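Local coordinates for protein ADP-ribose pyrophosphatase (Streptococcus suis, PDB 3O8S) that probably hydrolyses ADP-ribose or a related nucleoside diphosphate linked to another group, as a member of the Nudix hydrolase family, at residues D81-V86 with W93-G98; R74-Q79 with A190-A195. All coordinates share one frame; numbering follows the deposited sequence.

Interaction 1 (D81-V86 with W93-G98). With EDO (1,2-ethanediol), chain F.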
ATOM      1  N   ASP A  81       0.478  19.012 -15.718  1.00 54.37           N
ATOM      2  CA  ASP A  81      -0.484  18.875 -14.624  1.00 53.40           C
ATOM      3  C   ASP A  81      -1.874  18.364 -15.120  1.00 56.76           C
ATOM      4  O   ASP A  81      -2.854  18.460 -14.383  1.00 57.51           O
ATOM      5  CB  ASP A  81      -0.607  20.187 -13.814  1.00 57.25           C
ATOM      6  CG  ASP A  81       0.596  20.523 -12.933  1.00 67.45           C
ATOM      7  OD1 ASP A  81       1.345  19.591 -12.559  1.00 68.13           O
ATOM      8  OD2 ASP A  81       0.747  21.700 -12.566  1.00 77.39           O
ATOM      9  N   LYS A  82      -1.944  17.804 -16.356  1.00 50.28           N
ATOM     10  CA  LYS A  82      -3.132  17.150 -16.911  1.00 48.96           C
ATOM     11  C   LYS A  82      -2.983  15.644 -16.656  1.00 48.70           C
ATOM     12  O   LYS A  82      -1.880  15.118 -16.823  1.00 45.70           O
ATOM     13  CB  LYS A  82      -3.312  17.448 -18.404  1.00 50.92           C
ATOM     14  CG  LYS A  82      -3.729  18.868 -18.723  1.00 55.25           C
ATOM     15  CD  LYS A  82      -3.882  19.034 -20.230  1.00 64.16           C
ATOM     16  CE  LYS A  82      -4.341  20.414 -20.631  1.00 75.93           C
ATOM     17  NZ  LYS A  82      -4.859  20.430 -22.026  1.00 85.71           N
ATOM     18  N   ILE A  83      -4.071  14.945 -16.243  1.00 43.67           N
ATOM     19  CA  ILE A  83      -3.951  13.521 -15.902  1.00 41.13           C
ATOM     20  C   ILE A  83      -4.300  12.592 -17.084  1.00 48.93           C
ATOM     21  O   ILE A  83      -5.223  12.887 -17.842  1.00 52.33           O
ATOM     22  CB  ILE A  83      -4.801  13.187 -14.639  1.00 42.81           C
ATOM     23  CG1 ILE A  83      -4.313  11.864 -13.976  1.00 39.70           C
ATOM     24  CG2 ILE A  83      -6.360  13.210 -14.942  1.00 45.28           C
ATOM     25  CD1 ILE A  83      -4.676  11.709 -12.491  1.00 49.00           C
ATOM     26  N   LEU A  84      -3.591  11.444 -17.214  1.00 45.53           N
ATOM     27  CA  LEU A  84      -3.942  10.490 -18.270  1.00 46.57           C
ATOM     28  C   LEU A  84      -5.143   9.600 -17.849  1.00 49.76           C
ATOM     29  O   LEU A  84      -5.109   8.927 -16.805  1.00 48.69           O
ATOM     30  CB  LEU A  84      -2.767   9.603 -18.727  1.00 45.77           C
ATOM     31  CG  LEU A  84      -3.212   8.597 -19.812  1.00 52.41           C
ATOM     32  CD1 LEU A  84      -2.916   9.057 -21.229  1.00 51.82           C
ATOM     33  CD2 LEU A  84      -2.807   7.202 -19.486  1.00 56.36           C
ATOM     34  N   LEU A  85      -6.172   9.569 -18.696  1.00 46.61           N
ATOM     35  CA  LEU A  85      -7.370   8.741 -18.488  1.00 47.31           C
ATOM     36  C   LEU A  85      -7.601   7.879 -19.707  1.00 54.21           C
ATOM     37  O   LEU A  85      -7.276   8.290 -20.823  1.00 54.10           O
ATOM     38  CB  LEU A  85      -8.630   9.583 -18.174  1.00 48.26           C
ATOM     39  CG  LEU A  85      -8.559  10.467 -16.917  1.00 50.29           C
ATOM     40  CD1 LEU A  85      -9.639  11.494 -16.918  1.00 52.20           C
ATOM     41  CD2 LEU A  85      -8.556   9.655 -15.627  1.00 49.32           C
ATOM     42  N   VAL A  86      -8.118   6.665 -19.484  1.00 52.48           N
ATOM     43  CA  VAL A  86      -8.441   5.709 -20.536  1.00 54.14           C
ATOM     44  C   VAL A  86      -9.950   5.494 -20.543  1.00 62.78           C
ATOM     45  O   VAL A  86     -10.588   5.477 -19.479  1.00 62.81           O
ATOM     46  CB  VAL A  86      -7.644   4.378 -20.459  1.00 56.84           C
ATOM     47  CG1 VAL A  86      -6.179   4.597 -20.842  1.00 54.27           C
ATOM     48  CG2 VAL A  86      -7.758   3.710 -19.085  1.00 55.74           C
ATOM     49  N   TRP A  93     -14.450   7.102 -18.177  1.00 62.83           N
ATOM     50  CA  TRP A  93     -13.009   7.297 -18.124  1.00 59.03           C
ATOM     51  C   TRP A  93     -12.421   6.958 -16.774  1.00 62.05           C
ATOM     52  O   TRP A  93     -13.026   7.201 -15.715  1.00 62.84           O
ATOM     53  CB  TRP A  93     -12.663   8.733 -18.507  1.00 57.23           C
ATOM     54  CG  TRP A  93     -13.066   9.075 -19.919  1.00 60.29           C
ATOM     55  CD1 TRP A  93     -14.330   9.327 -20.372  1.00 66.51           C
ATOM     56  CD2 TRP A  93     -12.202   9.175 -21.058  1.00 59.14           C
ATOM     57  NE1 TRP A  93     -14.302   9.610 -21.715  1.00 67.32           N
ATOM     58  CE2 TRP A  93     -13.005   9.544 -22.160  1.00 66.03           C
ATOM     59  CE3 TRP A  93     -10.815   9.036 -21.247  1.00 57.52           C
ATOM     60  CZ2 TRP A  93     -12.477   9.720 -23.447  1.00 65.78           C
ATOM     61  CZ3 TRP A  93     -10.290   9.218 -22.515  1.00 59.63           C
ATOM     62  CH2 TRP A  93     -11.118   9.551 -23.602  1.00 63.40           C
ATOM     63  N   SER A  94     -11.235   6.361 -16.813  1.00 54.91           N
ATOM     64  CA  SER A  94     -10.581   5.978 -15.582  1.00 51.62           C
ATOM     65  C   SER A  94      -9.062   5.975 -15.744  1.00 53.52           C
ATOM     66  O   SER A  94      -8.537   6.001 -16.856  1.00 53.21           O
ATOM     67  CB  SER A  94     -11.080   4.606 -15.112  1.00 53.02           C
ATOM     68  OG  SER A  94     -10.803   3.563 -16.032  1.00 57.22           O
ATOM     69  N   LEU A  95      -8.368   5.969 -14.625  1.00 50.13           N
ATOM     70  CA  LEU A  95      -6.927   5.826 -14.607  1.00 49.52           C
ATOM     71  C   LEU A  95      -6.589   4.425 -15.081  1.00 54.79           C
ATOM     72  O   LEU A  95      -7.321   3.481 -14.719  1.00 54.27           O
ATOM     73  CB  LEU A  95      -6.379   6.007 -13.173  1.00 47.82           C
ATOM     74  CG  LEU A  95      -6.549   7.342 -12.483  1.00 51.18           C
ATOM     75  CD1 LEU A  95      -6.065   7.247 -11.040  1.00 49.12           C
ATOM     76  CD2 LEU A  95      -5.796   8.415 -13.223  1.00 51.60           C
ATOM     77  N   PRO A  96      -5.481   4.228 -15.828  1.00 51.20           N
ATOM     78  CA  PRO A  96      -5.106   2.853 -16.198  1.00 52.50           C
ATOM     79  C   PRO A  96      -4.910   2.035 -14.923  1.00 57.19           C
ATOM     80  O   PRO A  96      -4.479   2.568 -13.893  1.00 54.08           O
ATOM     81  CB  PRO A  96      -3.796   3.033 -16.985  1.00 53.05           C
ATOM     82  CG  PRO A  96      -3.863   4.430 -17.491  1.00 56.47           C
ATOM     83  CD  PRO A  96      -4.527   5.209 -16.381  1.00 51.26           C
ATOM     84  N   GLY A  97      -5.310   0.780 -14.969  1.00 56.31           N
ATOM     85  CA  GLY A  97      -5.179  -0.073 -13.805  1.00 55.81           C
ATOM     86  C   GLY A  97      -6.047  -1.300 -13.843  1.00 61.58           C
ATOM     87  O   GLY A  97      -6.391  -1.808 -14.911  1.00 63.27           O
ATOM     88  N   GLY A  98      -6.380  -1.779 -12.667  1.00 58.16           N
ATOM     89  CA  GLY A  98      -7.174  -2.982 -12.514  1.00 61.43           C
ATOM     90  C   GLY A  98      -6.641  -3.851 -11.405  1.00 69.95           C
ATOM     91  O   GLY A  98      -5.723  -3.461 -10.670  1.00 66.74           O
TER
HETATM   92  C1  EDO F 210      -9.569  -0.044 -17.945  1.00 66.10           C
HETATM   93  O1  EDO F 210      -9.568  -1.435 -17.607  1.00 71.21           O
HETATM   94  C2  EDO F 210      -9.053   0.756 -16.758  1.00 62.76           C
HETATM   95  O2  EDO F 210     -10.135   1.081 -15.883  1.00 64.76           O
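The carbonyl oxygen of S94 accepts the amide of V86 in a short, nearly straight bond (V86 N to S94 O 2.7 Å, 177° at the hydrogen), with the donor in the carbonyl plane. The CA-H of L85 approaches the same oxygen, its CA 3.4 Å from S94 O. The return bond, from S94 N to V86 O, is 2.9 Å long and more bent at 158°. Together the two bonds make V86 and S94 a hydrogen-bonded antiparallel pair in the hairpin of strands 82-87 and 93-99. The bridge ends there: L95 and P96 turn away from the line of the first strand, and contact passes to side chains. L95 drives CD2 in among I83, L84 and L85, meeting I83 CD1 at 3.6 Å, the two side chains crossing at about a right angle. CG of P96 lies 3.6 Å from L84 CD2, and farther off it meets V86 CG1. W93 brings its six-membered ring alongside L85, with L85 O at the ring edge, near its plane, 3.6 Å from CZ3; F171 meets the same indole edge-to-face. With chi1 at 62°, S94 OG sits between its own backbone N and carbonyl carbon and reaches a 1,2-ethanediol, OG to O2 2.6 Å. K183 and R74 also hydrogen-bond to this diol. Within these two segments, one backbone pair sets the register of the hairpin; the strand then enters what is probably the glycine start of the Nudix motif, where E117 of helix 106-118 accepts G97 N.

Interaction 2 (R74-Q79 with A190-A195). With EDO (1,2-ethanediol), chain F.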
ATOM      1  N   ARG A  74      -4.020   1.542  -9.561  1.00 46.83           N
ATOM      2  CA  ARG A  74      -4.368   2.654 -10.462  1.00 45.53           C
ATOM      3  C   ARG A  74      -3.144   3.485 -10.704  1.00 47.64           C
ATOM      4  O   ARG A  74      -2.443   3.840  -9.737  1.00 47.14           O
ATOM      5  CB  ARG A  74      -5.502   3.534  -9.896  1.00 44.75           C
ATOM      6  CG  ARG A  74      -6.865   2.846  -9.746  1.00 51.07           C
ATOM      7  CD  ARG A  74      -7.612   2.678 -11.055  1.00 51.98           C
ATOM      8  NE  ARG A  74      -8.305   1.389 -11.078  1.00 61.28           N
ATOM      9  CZ  ARG A  74      -8.816   0.817 -12.163  1.00 67.93           C
ATOM     10  NH1 ARG A  74      -8.757   1.431 -13.337  1.00 55.32           N
ATOM     11  NH2 ARG A  74      -9.407  -0.367 -12.079  1.00 53.18           N
ATOM     12  N   ALA A  75      -2.862   3.798 -11.977  1.00 43.95           N
ATOM     13  CA  ALA A  75      -1.701   4.619 -12.320  1.00 42.93           C
ATOM     14  C   ALA A  75      -2.114   6.054 -12.626  1.00 44.21           C
ATOM     15  O   ALA A  75      -3.023   6.274 -13.417  1.00 43.94           O
ATOM     16  CB  ALA A  75      -0.955   4.022 -13.504  1.00 44.48           C
ATOM     17  N   ALA A  76      -1.454   7.020 -11.985  1.00 40.15           N
ATOM     18  CA  ALA A  76      -1.698   8.455 -12.193  1.00 40.48           C
ATOM     19  C   ALA A  76      -0.507   9.041 -12.951  1.00 43.01           C
ATOM     20  O   ALA A  76       0.588   9.078 -12.412  1.00 42.63           O
ATOM     21  CB  ALA A  76      -1.876   9.151 -10.852  1.00 40.70           C
ATOM     22  N   ILE A  77      -0.705   9.423 -14.206  1.00 41.02           N
ATOM     23  CA  ILE A  77       0.341   9.944 -15.099  1.00 41.15           C
ATOM     24  C   ILE A  77       0.009  11.385 -15.468  1.00 43.93           C
ATOM     25  O   ILE A  77      -1.075  11.654 -15.958  1.00 43.63           O
ATOM     26  CB  ILE A  77       0.479   9.031 -16.371  1.00 44.77           C
ATOM     27  CG1 ILE A  77       0.695   7.537 -15.985  1.00 44.08           C
ATOM     28  CG2 ILE A  77       1.606   9.533 -17.342  1.00 45.43           C
ATOM     29  CD1 ILE A  77       0.044   6.559 -16.987  1.00 54.90           C
ATOM     30  N   PHE A  78       0.958  12.302 -15.271  1.00 41.60           N
ATOM     31  CA  PHE A  78       0.743  13.726 -15.560  1.00 41.92           C
ATOM     32  C   PHE A  78       1.680  14.277 -16.630  1.00 49.36           C
ATOM     33  O   PHE A  78       2.842  13.897 -16.706  1.00 49.43           O
ATOM     34  CB  PHE A  78       0.887  14.567 -14.261  1.00 41.56           C
ATOM     35  CG  PHE A  78      -0.191  14.272 -13.237  1.00 41.71           C
ATOM     36  CD1 PHE A  78      -0.018  13.271 -12.286  1.00 42.85           C
ATOM     37  CD2 PHE A  78      -1.399  14.962 -13.256  1.00 44.98           C
ATOM     38  CE1 PHE A  78      -1.030  12.981 -11.351  1.00 43.60           C
ATOM     39  CE2 PHE A  78      -2.403  14.677 -12.320  1.00 47.54           C
ATOM     40  CZ  PHE A  78      -2.223  13.666 -11.393  1.00 43.01           C
ATOM     41  N   GLN A  79       1.160  15.202 -17.427  1.00 47.65           N
ATOM     42  CA  GLN A  79       1.868  15.985 -18.440  1.00 49.08           C
ATOM     43  C   GLN A  79       1.233  17.371 -18.389  1.00 54.46           C
ATOM     44  O   GLN A  79       0.018  17.471 -18.557  1.00 55.52           O
ATOM     45  CB  GLN A  79       1.801  15.325 -19.847  1.00 51.04           C
ATOM     46  CG  GLN A  79       2.698  14.065 -19.990  1.00 54.14           C
ATOM     47  CD  GLN A  79       4.198  14.334 -19.877  1.00 66.65           C
ATOM     48  OE1 GLN A  79       4.818  14.917 -20.763  1.00 62.97           O
ATOM     49  NE2 GLN A  79       4.824  13.896 -18.792  1.00 50.17           N
ATOM     50  N   ALA A 190      -7.552  14.556  -7.861  1.00 48.52           N
ATOM     51  CA  ALA A 190      -7.012  15.780  -7.255  1.00 48.79           C
ATOM     52  C   ALA A 190      -5.900  15.418  -6.246  1.00 50.02           C
ATOM     53  O   ALA A 190      -4.837  16.052  -6.251  1.00 50.49           O
ATOM     54  CB  ALA A 190      -8.125  16.583  -6.591  1.00 51.82           C
ATOM     55  N   LEU A 191      -6.088  14.326  -5.490  1.00 43.92           N
ATOM     56  CA  LEU A 191      -5.064  13.819  -4.565  1.00 42.14           C
ATOM     57  C   LEU A 191      -3.791  13.405  -5.336  1.00 44.85           C
ATOM     58  O   LEU A 191      -2.675  13.745  -4.924  1.00 42.18           O
ATOM     59  CB  LEU A 191      -5.597  12.637  -3.715  1.00 41.76           C
ATOM     60  CG  LEU A 191      -4.710  12.238  -2.507  1.00 44.71           C
ATOM     61  CD1 LEU A 191      -4.808  13.298  -1.376  1.00 45.98           C
ATOM     62  CD2 LEU A 191      -5.052  10.816  -1.989  1.00 40.44           C
ATOM     63  N   CYS A 192      -3.965  12.701  -6.465  1.00 43.06           N
ATOM     64  CA  CYS A 192      -2.848  12.291  -7.332  1.00 41.61           C
ATOM     65  C   CYS A 192      -2.096  13.514  -7.876  1.00 43.77           C
ATOM     66  O   CYS A 192      -0.863  13.511  -7.849  1.00 42.50           O
ATOM     67  CB  CYS A 192      -3.350  11.399  -8.463  1.00 42.21           C
ATOM     68  SG  CYS A 192      -3.946   9.780  -7.913  1.00 45.58           S
ATOM     69  N   LEU A 193      -2.828  14.593  -8.297  1.00 41.18           N
ATOM     70  CA  LEU A 193      -2.192  15.837  -8.785  1.00 41.38           C
ATOM     71  C   LEU A 193      -1.337  16.482  -7.684  1.00 46.36           C
ATOM     72  O   LEU A 193      -0.179  16.857  -7.930  1.00 45.76           O
ATOM     73  CB  LEU A 193      -3.234  16.834  -9.319  1.00 43.88           C
ATOM     74  CG  LEU A 193      -2.725  18.228  -9.775  1.00 49.73           C
ATOM     75  CD1 LEU A 193      -1.723  18.124 -10.921  1.00 49.21           C
ATOM     76  CD2 LEU A 193      -3.866  19.112 -10.175  1.00 51.32           C
ATOM     77  N   GLU A 194      -1.899  16.571  -6.466  1.00 43.19           N
ATOM     78  CA  GLU A 194      -1.207  17.104  -5.303  1.00 44.18           C
ATOM     79  C   GLU A 194       0.087  16.285  -5.049  1.00 44.13           C
ATOM     80  O   GLU A 194       1.133  16.888  -4.845  1.00 43.35           O
ATOM     81  CB  GLU A 194      -2.143  17.120  -4.076  1.00 46.96           C
ATOM     82  CG  GLU A 194      -1.598  17.867  -2.866  1.00 63.00           C
ATOM     83  CD  GLU A 194      -2.346  17.620  -1.565  1.00 86.54           C
ATOM     84  OE1 GLU A 194      -3.571  17.346  -1.625  1.00 61.42           O
ATOM     85  OE2 GLU A 194      -1.707  17.695  -0.487  1.00 77.20           O
ATOM     86  N   ALA A 195       0.025  14.930  -5.128  1.00 38.44           N
ATOM     87  CA  ALA A 195       1.213  14.068  -4.990  1.00 36.24           C
ATOM     88  C   ALA A 195       2.252  14.359  -6.089  1.00 42.31           C
ATOM     89  O   ALA A 195       3.450  14.443  -5.786  1.00 43.65           O
ATOM     90  CB  ALA A 195       0.817  12.601  -5.029  1.00 35.51           C
TER
HETATM   91  C1  EDO F 210      -9.569  -0.044 -17.945  1.00 66.10           C
HETATM   92  O1  EDO F 210      -9.568  -1.435 -17.607  1.00 71.21           O
HETATM   93  C2  EDO F 210      -9.053   0.756 -16.758  1.00 62.76           C
HETATM   94  O2  EDO F 210     -10.135   1.081 -15.883  1.00 64.76           O
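Helix 186-197 packs on the Nudix-fold sheet where strand 70-79 runs beneath it, and F78 contributes the largest area from the strand. The far end of its ring presses on the helix backbone: CZ lies 3.3 Å from L193 N and 3.5 Å from C192 C, the ring standing obliquely to both. Chi1 of -66° sets CG opposite the carbonyl carbon of F78 and carries the ring up to the helix. C192 CB meets the ring edge in plane, while L193 CD1 packs against CE2 at 3.8 Å, the leucine side chain crossing that of F78 at about a right angle. Two residues earlier, A76 makes the closest backbone approach, its CA 6.3 Å from that of C192; its methyl touches C192 CB at 3.6 Å, with SG equally near. Strand and helix segments cross at -58°, their axes 9.1 Å apart, in the alpha/beta/alpha sandwich characteristic of Nudix domains, and no hydrogen bond joins them. I83 of the neighbouring strand packs against both A76 and F78. R74 takes no part in the helix contact; bent at chi2 and chi3, it has NH2 in a salt bridge with D72, and its NH1 donates to O2 of the 1,2-ethanediol at 2.9 Å.

Interaction 1 is nested within the chain loop closed by interaction 2, and their centres lie about 9 Å apart. Strand 70-79 is a neighbour of both hairpin strands, with probable hydrogen bonds from A75 N to P96 O and from L84 N to I77 O, each 2.8 Å. I83 CD1 lies 3.3 Å from F78 CZ, so the L95-I83 packing runs into the helix contact, where L189 touches I83, L85 and L95. The 1,2-ethanediol joins the two strands, O2 meeting S94 OG and R74 NH1, well apart from the helix packing; probably from the crystallisation liquor, it is no evidence of substrate binding. Strand 93-99 leads into helix 106-118, probably the catalytic region as in other Nudix hydrolases.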